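Local coordinates for ABC-type branched-chain amino acid transport systems periplasmic component-like protein (Thermomonospora curvata, PDB 4N03) that probably serves as the substrate-binding component of an ABC transporter, of the leucine-binding protein family, and holds a fatty acid between its lobes, at residues Q57-C71 with G317-C329. Residues are numbered along the deposited sequence; the frame is centred on the assembly and turned at random.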
loop_
_atom_site.group_PDB
_atom_site.type_symbol
_atom_site.label_atom_id
_atom_site.label_comp_id
_atom_site.label_asym_id
_atom_site.label_seq_id
_atom_site.Cartn_x
_atom_site.Cartn_y
_atom_site.Cartn_z
ATOM N N GLN A 57 2.665 4.310 12.420
ATOM C CA GLN A 57 3.179 3.138 13.140
ATOM C C GLN A 57 3.731 3.588 14.508
ATOM O O GLN A 57 3.438 2.932 15.500
ATOM C CB GLN A 57 4.279 2.433 12.345
ATOM C CG GLN A 57 3.770 1.713 11.095
ATOM C CD GLN A 57 4.239 0.301 10.969
ATOM O OE1 GLN A 57 5.162 -0.151 11.625
ATOM N NE2 GLN A 57 3.606 -0.431 10.046
ATOM N N GLN A 58 4.528 4.642 14.529
ATOM C CA GLN A 58 5.098 5.108 15.800
ATOM C C GLN A 58 3.943 5.531 16.781
ATOM O O GLN A 58 4.038 5.275 17.999
ATOM C CB GLN A 58 6.206 6.199 15.606
ATOM C CG GLN A 58 7.475 5.885 14.746
ATOM C CD GLN A 58 8.593 4.965 15.338
ATOM O OE1 GLN A 58 8.679 4.729 16.537
ATOM N NE2 GLN A 58 9.469 4.451 14.461
ATOM N N LEU A 59 2.890 6.130 16.281
ATOM C CA LEU A 59 1.750 6.469 17.105
ATOM C C LEU A 59 1.147 5.235 17.750
ATOM O O LEU A 59 0.914 5.208 18.985
ATOM C CB LEU A 59 0.690 7.173 16.255
ATOM C CG LEU A 59 -0.598 7.535 17.011
ATOM C CD1 LEU A 59 -0.444 8.509 18.139
ATOM C CD2 LEU A 59 -1.638 8.029 16.019
ATOM N N TYR A 60 0.919 4.204 16.950
ATOM C CA TYR A 60 0.371 2.960 17.469
ATOM C C TYR A 60 1.307 2.370 18.567
ATOM O O TYR A 60 0.860 1.976 19.642
ATOM C CB TYR A 60 0.173 1.938 16.310
ATOM C CG TYR A 60 -0.801 0.832 16.658
ATOM C CD1 TYR A 60 -0.429 -0.238 17.482
ATOM C CD2 TYR A 60 -2.100 0.850 16.188
ATOM C CE1 TYR A 60 -1.361 -1.222 17.826
ATOM C CE2 TYR A 60 -3.022 -0.093 16.533
ATOM C CZ TYR A 60 -2.641 -1.155 17.335
ATOM O OH TYR A 60 -3.580 -2.082 17.683
ATOM N N TYR A 61 2.600 2.274 18.271
ATOM C CA TYR A 61 3.529 1.648 19.204
ATOM C C TYR A 61 3.615 2.484 20.487
ATOM O O TYR A 61 3.719 1.907 21.561
ATOM C CB TYR A 61 4.919 1.449 18.607
ATOM C CG TYR A 61 4.925 0.607 17.346
ATOM C CD1 TYR A 61 4.094 -0.497 17.209
ATOM C CD2 TYR A 61 5.701 0.949 16.272
ATOM C CE1 TYR A 61 4.062 -1.242 16.055
ATOM C CE2 TYR A 61 5.680 0.179 15.093
ATOM C CZ TYR A 61 4.840 -0.897 14.987
ATOM O OH TYR A 61 4.730 -1.651 13.844
ATOM N N GLU A 62 3.598 3.806 20.388
ATOM C CA GLU A 62 3.559 4.651 21.594
ATOM C C GLU A 62 2.310 4.330 22.424
ATOM O O GLU A 62 2.394 4.279 23.684
ATOM C CB GLU A 62 3.607 6.127 21.205
ATOM C CG GLU A 62 3.307 7.109 22.340
ATOM C CD GLU A 62 3.152 8.546 21.832
ATOM O OE1 GLU A 62 4.190 9.233 21.704
ATOM O OE2 GLU A 62 1.987 8.980 21.557
ATOM N N GLU A 63 1.137 4.269 21.836
ATOM C CA GLU A 63 -0.090 3.923 22.556
ATOM C C GLU A 63 0.035 2.567 23.262
ATOM O O GLU A 63 -0.364 2.421 24.419
ATOM C CB GLU A 63 -1.289 3.905 21.610
ATOM C CG GLU A 63 -1.632 5.293 21.097
ATOM C CD GLU A 63 -2.617 5.308 19.936
ATOM O OE1 GLU A 63 -2.892 4.245 19.303
ATOM O OE2 GLU A 63 -3.109 6.440 19.633
ATOM N N VAL A 64 0.609 1.578 22.565
ATOM C CA VAL A 64 0.857 0.286 23.152
ATOM C C VAL A 64 1.830 0.358 24.319
ATOM O O VAL A 64 1.579 -0.247 25.406
ATOM C CB VAL A 64 1.383 -0.721 22.081
ATOM C CG1 VAL A 64 1.879 -1.972 22.758
ATOM C CG2 VAL A 64 0.286 -1.055 21.085
ATOM N N ASN A 65 2.922 1.082 24.138
ATOM C CA ASN A 65 3.915 1.262 25.223
ATOM C C ASN A 65 3.355 1.941 26.448
ATOM O O ASN A 65 3.641 1.526 27.582
ATOM C CB ASN A 65 5.157 1.995 24.728
ATOM C CG ASN A 65 5.955 1.117 23.763
ATOM O OD1 ASN A 65 5.839 -0.126 23.781
ATOM N ND2 ASN A 65 6.798 1.725 22.969
ATOM N N GLN A 66 2.519 2.941 26.209
ATOM C CA GLN A 66 1.794 3.629 27.310
ATOM C C GLN A 66 0.912 2.661 28.086
ATOM O O GLN A 66 0.648 2.862 29.280
ATOM C CB GLN A 66 0.947 4.811 26.767
ATOM C CG GLN A 66 1.862 5.900 26.218
ATOM C CD GLN A 66 1.116 7.078 25.562
ATOM O OE1 GLN A 66 0.056 6.920 24.943
ATOM N NE2 GLN A 66 1.694 8.272 25.688
ATOM N N ARG A 67 0.424 1.611 27.423
ATOM C CA ARG A 67 -0.402 0.599 28.086
ATOM C C ARG A 67 0.417 -0.639 28.576
ATOM O O ARG A 67 -0.146 -1.652 28.949
ATOM C CB ARG A 67 -1.596 0.180 27.215
ATOM C CG ARG A 67 -2.577 1.297 26.862
ATOM C CD ARG A 67 -3.718 0.750 25.995
ATOM N NE ARG A 67 -4.671 1.759 25.496
ATOM C CZ ARG A 67 -5.733 2.233 26.161
ATOM N NH1 ARG A 67 -6.521 3.128 25.576
ATOM N NH2 ARG A 67 -6.018 1.840 27.404
ATOM N N GLY A 68 1.726 -0.479 28.668
ATOM C CA GLY A 68 2.601 -1.508 29.249
ATOM C C GLY A 68 3.352 -2.373 28.245
ATOM O O GLY A 68 4.017 -3.315 28.664
ATOM N N GLY A 69 3.342 -1.992 26.972
ATOM C CA GLY A 69 4.022 -2.773 25.953
ATOM C C GLY A 69 3.337 -4.097 25.702
ATOM O O GLY A 69 2.152 -4.236 25.859
ATOM N N VAL A 70 4.105 -5.062 25.219
ATOM C CA VAL A 70 3.657 -6.444 24.904
ATOM C C VAL A 70 4.481 -7.400 25.746
ATOM O O VAL A 70 5.715 -7.334 25.717
ATOM C CB VAL A 70 3.834 -6.843 23.423
ATOM C CG1 VAL A 70 3.388 -8.269 23.210
ATOM C CG2 VAL A 70 3.017 -5.894 22.559
ATOM N N CYS A 71 3.829 -8.245 26.537
ATOM C CA CYS A 71 4.602 -9.226 27.314
ATOM C C CYS A 71 5.561 -8.437 28.253
ATOM O O CYS A 71 6.662 -8.887 28.523
ATOM C CB CYS A 71 5.298 -10.260 26.316
ATOM S SG CYS A 71 4.719 -11.970 26.581
ATOM N N GLY A 317 -0.905 -1.476 9.778
ATOM C CA GLY A 317 0.208 -2.419 9.812
ATOM C C GLY A 317 0.714 -2.654 11.212
ATOM O O GLY A 317 1.029 -3.764 11.635
ATOM N N ALA A 318 0.790 -1.565 12.011
ATOM C CA ALA A 318 1.168 -1.673 13.405
ATOM C C ALA A 318 0.152 -2.546 14.160
ATOM O O ALA A 318 0.528 -3.370 14.992
ATOM C CB ALA A 318 1.306 -0.300 14.024
ATOM N N SER A 319 -1.112 -2.359 13.884
ATOM C CA SER A 319 -2.156 -3.148 14.520
ATOM C C SER A 319 -1.932 -4.647 14.225
ATOM O O SER A 319 -2.056 -5.506 15.098
ATOM C CB SER A 319 -3.510 -2.731 13.991
ATOM O OG SER A 319 -4.531 -3.510 14.566
ATOM N N ILE A 320 -1.596 -4.993 12.978
ATOM C CA ILE A 320 -1.348 -6.384 12.574
ATOM C C ILE A 320 -0.184 -6.964 13.360
ATOM O O ILE A 320 -0.279 -8.076 13.917
ATOM C CB ILE A 320 -1.092 -6.492 11.050
ATOM C CG1 ILE A 320 -2.368 -6.185 10.275
ATOM C CG2 ILE A 320 -0.580 -7.902 10.717
ATOM C CD1 ILE A 320 -2.128 -5.939 8.801
ATOM N N VAL A 321 0.964 -6.287 13.392
ATOM C CA VAL A 321 2.106 -6.845 14.062
ATOM C C VAL A 321 1.875 -6.973 15.574
ATOM O O VAL A 321 2.288 -7.937 16.211
ATOM C CB VAL A 321 3.425 -6.104 13.727
ATOM C CG1 VAL A 321 3.557 -4.765 14.455
ATOM C CG2 VAL A 321 4.598 -7.008 14.054
ATOM N N VAL A 322 1.207 -5.991 16.178
ATOM C CA VAL A 322 0.937 -6.023 17.623
ATOM C C VAL A 322 -0.016 -7.185 17.956
ATOM O O VAL A 322 0.188 -7.864 18.953
ATOM C CB VAL A 322 0.464 -4.652 18.169
ATOM C CG1 VAL A 322 -0.025 -4.799 19.572
ATOM C CG2 VAL A 322 1.586 -3.646 18.056
ATOM N N SER A 323 -1.055 -7.388 17.155
ATOM C CA SER A 323 -1.955 -8.513 17.389
ATOM C C SER A 323 -1.149 -9.828 17.411
ATOM O O SER A 323 -1.341 -10.687 18.267
ATOM C CB SER A 323 -3.038 -8.587 16.300
ATOM O OG SER A 323 -4.003 -7.559 16.484
ATOM N N ALA A 324 -0.235 -9.988 16.449
ATOM C CA ALA A 324 0.585 -11.189 16.362
ATOM C C ALA A 324 1.537 -11.278 17.537
ATOM O O ALA A 324 1.696 -12.336 18.130
ATOM C CB ALA A 324 1.356 -11.245 15.042
ATOM N N LEU A 325 2.123 -10.145 17.947
ATOM C CA LEU A 325 3.032 -10.162 19.075
ATOM C C LEU A 325 2.320 -10.566 20.371
ATOM O O LEU A 325 2.858 -11.310 21.166
ATOM C CB LEU A 325 3.692 -8.789 19.278
ATOM C CG LEU A 325 4.747 -8.357 18.244
ATOM C CD1 LEU A 325 5.012 -6.865 18.336
ATOM C CD2 LEU A 325 6.027 -9.147 18.469
ATOM N N GLU A 326 1.106 -10.078 20.550
ATOM C CA GLU A 326 0.338 -10.409 21.743
ATOM C C GLU A 326 -0.008 -11.902 21.792
ATOM O O GLU A 326 0.082 -12.526 22.875
ATOM C CB GLU A 326 -0.922 -9.567 21.804
ATOM C CG GLU A 326 -0.657 -8.111 22.144
ATOM C CD GLU A 326 -1.908 -7.255 22.058
ATOM O OE1 GLU A 326 -2.881 -7.672 21.401
ATOM O OE2 GLU A 326 -1.912 -6.168 22.671
ATOM N N LYS A 327 -0.379 -12.497 20.663
ATOM C CA LYS A 327 -0.686 -13.930 20.631
ATOM C C LYS A 327 0.592 -14.740 20.853
ATOM O O LYS A 327 0.615 -15.746 21.588
ATOM C CB LYS A 327 -1.336 -14.308 19.301
ATOM C CG LYS A 327 -2.814 -13.963 19.095
ATOM C CD LYS A 327 -3.244 -14.416 17.699
ATOM C CE LYS A 327 -4.554 -13.824 17.229
ATOM N NZ LYS A 327 -4.342 -12.477 16.654
ATOM N N ALA A 328 1.694 -14.324 20.227
ATOM C CA ALA A 328 2.961 -15.009 20.433
ATOM C C ALA A 328 3.438 -14.952 21.872
ATOM O O ALA A 328 3.932 -15.920 22.428
ATOM C CB ALA A 328 3.990 -14.455 19.480
ATOM N N CYS A 329 3.292 -13.783 22.504
ATOM C CA CYS A 329 3.554 -13.581 23.932
ATOM C C CYS A 329 2.794 -14.572 24.781
ATOM O O CYS A 329 3.355 -15.175 25.718
ATOM C CB CYS A 329 3.091 -12.122 24.349
ATOM S SG CYS A 329 2.762 -11.834 26.087
HETATM O O HOH W 1 -3.297 -4.826 17.657
HETATM O O HOH W 2 -6.297 -2.110 15.919
#
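Ala-318 pushes its methyl between two tyrosines of helix 57-66: its CB lies 3.4 Å from Tyr-60 CB and 3.6 Å from Tyr-61 CE1. With CG anti to the backbone N (chi1 -160°), the Tyr-60 ring slants across the partner helix, one face over the peptide that joins Ala-318 to Ser-319; Ser-319 N sits over the ring centre. Two waters tie its hydroxyl to Ser-319: one bonds Tyr-60 OH and donates to Ser-319 O, the other, in the ring plane, joins Tyr-60 OH to Ser-319 OG. Tyr-61 presents its edge to Val-322 CG2, and its OH meets Val-321 CG1 at 3.4 Å. That OH also donates to Gln-57 OE1 (2.7 Å), approaching from above the carbonyl plane, while Gln-57 NE2 is held by Pro-104 O. Val-64 CG2 and Val-322 CG1 meet tip to tip at 4.1 Å. The helices diverge at 38°, and a Schellman motif with Gly-68 as C-prime residue ends the first. The chain then returns, setting Val-70 CG1 against the Leu-325 carbonyl and Cys-329 CB before the Cys-71–Cys-329 disulfide (SG to SG 2.0 Å, chi3 87°) closes the wider end covalently. The rings of Tyr-315 and Tyr-60 pack edge-to-face, and Leu-325 touches Leu-339 of helix 336-343. Beneath the pair runs the four-stranded parallel sheet, with Ile-75 of strand 74-81 under Tyr-61 and Val-322, and Ile-34 of strand 33-40 against Val-70.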